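Local coordinates for protein uncharacterized ACR, COG1565 superfamily (PDB 4F3N) that is of unknown function but has a methyltransferase fold and is probably an S-adenosylmethionine-dependent enzyme, perhaps one that methylates protein arginines, at residues A[122-127]-A[365-370]. Sequence-based numbering, arbitrary orientation.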
loop_
_atom_site.group_PDB
_atom_site.type_symbol
_atom_site.label_atom_id
_atom_site.label_comp_id
_atom_site.label_asym_id
_atom_site.label_seq_id
_atom_site.Cartn_x
_atom_site.Cartn_y
_atom_site.Cartn_z
ATOM N N ALA A 122 -12.453 -9.707 1.852
ATOM C CA ALA A 122 -12.362 -10.333 0.535
ATOM C C ALA A 122 -13.750 -10.693 -0.029
ATOM O O ALA A 122 -14.004 -10.562 -1.232
ATOM C CB ALA A 122 -11.489 -11.585 0.618
ATOM N N GLN A 123 -14.643 -11.194 0.824
ATOM C CA GLN A 123 -15.992 -11.504 0.387
ATOM C C GLN A 123 -16.690 -10.290 -0.229
ATOM O O GLN A 123 -17.405 -10.401 -1.197
ATOM C CB GLN A 123 -16.834 -12.025 1.537
ATOM C CG GLN A 123 -16.477 -13.416 2.001
ATOM C CD GLN A 123 -17.482 -13.846 3.053
ATOM O OE1 GLN A 123 -17.494 -13.324 4.169
ATOM N NE2 GLN A 123 -18.414 -14.695 2.653
ATOM N N THR A 124 -16.491 -9.136 0.389
ATOM C CA THR A 124 -17.094 -7.920 -0.087
ATOM C C THR A 124 -16.404 -7.413 -1.323
ATOM O O THR A 124 -17.076 -7.028 -2.272
ATOM C CB THR A 124 -17.089 -6.847 1.019
ATOM O OG1 THR A 124 -17.742 -7.399 2.174
ATOM C CG2 THR A 124 -17.837 -5.552 0.540
ATOM N N LEU A 125 -15.072 -7.379 -1.311
ATOM C CA LEU A 125 -14.301 -6.908 -2.494
ATOM C C LEU A 125 -14.609 -7.727 -3.745
ATOM O O LEU A 125 -14.535 -7.219 -4.838
ATOM C CB LEU A 125 -12.801 -6.948 -2.205
ATOM C CG LEU A 125 -11.791 -6.552 -3.268
ATOM C CD1 LEU A 125 -12.024 -5.099 -3.672
ATOM C CD2 LEU A 125 -10.348 -6.780 -2.728
ATOM N N ALA A 126 -14.900 -9.021 -3.554
ATOM C CA ALA A 126 -15.231 -9.924 -4.654
ATOM C C ALA A 126 -16.359 -9.375 -5.518
ATOM O O ALA A 126 -16.410 -9.594 -6.740
ATOM C CB ALA A 126 -15.535 -11.350 -4.124
ATOM N N ARG A 127 -17.286 -8.627 -4.923
ATOM C CA ARG A 127 -18.398 -8.094 -5.720
ATOM C C ARG A 127 -18.017 -7.066 -6.788
ATOM O O ARG A 127 -18.270 -7.300 -7.979
ATOM C CB ARG A 127 -19.520 -7.641 -4.808
ATOM C CG ARG A 127 -20.081 -8.874 -4.106
ATOM C CD ARG A 127 -21.070 -8.603 -3.005
ATOM N NE ARG A 127 -21.374 -9.873 -2.318
ATOM C CZ ARG A 127 -22.377 -10.045 -1.468
ATOM N NH1 ARG A 127 -23.193 -9.030 -1.169
ATOM N NH2 ARG A 127 -22.563 -11.247 -0.915
ATOM N N ARG A 365 -17.330 3.748 2.504
ATOM C CA ARG A 365 -18.336 3.969 1.486
ATOM C C ARG A 365 -18.234 2.866 0.439
ATOM O O ARG A 365 -19.241 2.351 -0.012
ATOM C CB ARG A 365 -18.098 5.327 0.861
ATOM C CG ARG A 365 -19.092 5.749 -0.180
ATOM C CD ARG A 365 -20.420 6.074 0.450
ATOM N NE ARG A 365 -21.248 4.909 0.564
ATOM C CZ ARG A 365 -22.508 4.939 0.979
ATOM N NH1 ARG A 365 -23.188 3.806 1.053
ATOM N NH2 ARG A 365 -23.074 6.101 1.349
ATOM N N PHE A 366 -17.016 2.463 0.079
ATOM C CA PHE A 366 -16.806 1.419 -0.932
ATOM C C PHE A 366 -17.413 0.082 -0.446
ATOM O O PHE A 366 -18.168 -0.575 -1.171
ATOM C CB PHE A 366 -15.303 1.286 -1.199
ATOM C CG PHE A 366 -14.925 0.224 -2.207
ATOM C CD1 PHE A 366 -14.826 0.531 -3.571
ATOM C CD2 PHE A 366 -14.612 -1.050 -1.789
ATOM C CE1 PHE A 366 -14.399 -0.432 -4.493
ATOM C CE2 PHE A 366 -14.200 -1.996 -2.707
ATOM C CZ PHE A 366 -14.089 -1.686 -4.058
ATOM N N LEU A 367 -17.094 -0.276 0.802
ATOM C CA LEU A 367 -17.541 -1.551 1.393
ATOM C C LEU A 367 -19.053 -1.533 1.624
ATOM O O LEU A 367 -19.732 -2.536 1.365
ATOM C CB LEU A 367 -16.786 -1.881 2.674
ATOM C CG LEU A 367 -15.307 -2.229 2.524
ATOM C CD1 LEU A 367 -14.632 -2.544 3.864
ATOM C CD2 LEU A 367 -15.112 -3.428 1.567
ATOM N N LEU A 368 -19.578 -0.429 2.108
ATOM C CA LEU A 368 -21.029 -0.299 2.217
ATOM C C LEU A 368 -21.737 -0.471 0.845
ATOM O O LEU A 368 -22.714 -1.219 0.722
ATOM C CB LEU A 368 -21.399 1.052 2.812
ATOM C CG LEU A 368 -21.166 1.145 4.306
ATOM C CD1 LEU A 368 -21.240 2.635 4.701
ATOM C CD2 LEU A 368 -22.181 0.281 5.059
ATOM N N ASN A 369 -21.257 0.264 -0.150
ATOM C CA ASN A 369 -21.799 0.178 -1.506
ATOM C C ASN A 369 -21.748 -1.219 -2.096
ATOM O O ASN A 369 -22.698 -1.666 -2.791
ATOM C CB ASN A 369 -21.077 1.161 -2.401
ATOM C CG ASN A 369 -21.455 2.617 -2.159
ATOM O OD1 ASN A 369 -22.447 2.935 -1.457
ATOM N ND2 ASN A 369 -20.680 3.540 -2.761
ATOM N N ALA A 370 -20.682 -1.930 -1.764
ATOM C CA ALA A 370 -20.410 -3.263 -2.246
ATOM C C ALA A 370 -21.179 -4.332 -1.466
ATOM O O ALA A 370 -21.166 -5.519 -1.844
ATOM C CB ALA A 370 -18.894 -3.517 -2.187
HETATM O O HOH W 1 -23.830 -6.323 -3.076
#
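Thr124 turns its methyl group against two apolar partners: CG2 lies 3.6 Å from Leu367 CD2 and 3.6 Å from Ala370 CB. That placement follows from the threonine torsion, which sets CG2 anti to the backbone N and points it across to helix 363-369, while OG1 turns back to hydrogen-bond the carbonyl oxygen of Leu120 in its own helix. The Leu367 side chain meets Thr124 at about a right angle, touching with one terminal methyl. Next along, Leu125 CD1 comes up to the edge of the Phe366 ring, near the ring plane and 3.9 Å from CE2. At the other end the Arg127 side chain passes the carbonyl oxygen of Ala370; its extended chain brings CD to 3.3 Å from Ala370 O, and a water donates to that same oxygen at 3.0 Å and accepts only a weak bond from Arg127 NH1. Further out, Phe423 packs edge-to-face with Phe366, Leu397 and Ile398 touch Leu367, and Ile372 of the following helix also touches Thr124. The contact thus seats helix 118-136 against the short helix that follows edge strand 356-362 of the seven-stranded methyltransferase sheet. Leu125 also stands about 6 Å, side chain to side chain, from Asn214, which binds S-adenosylhomocysteine, a ligand absent from this model. Shape rather than direct polar bonding joins the two segments, and at the arginine end one water, held weakly by Arg127, links the two sides.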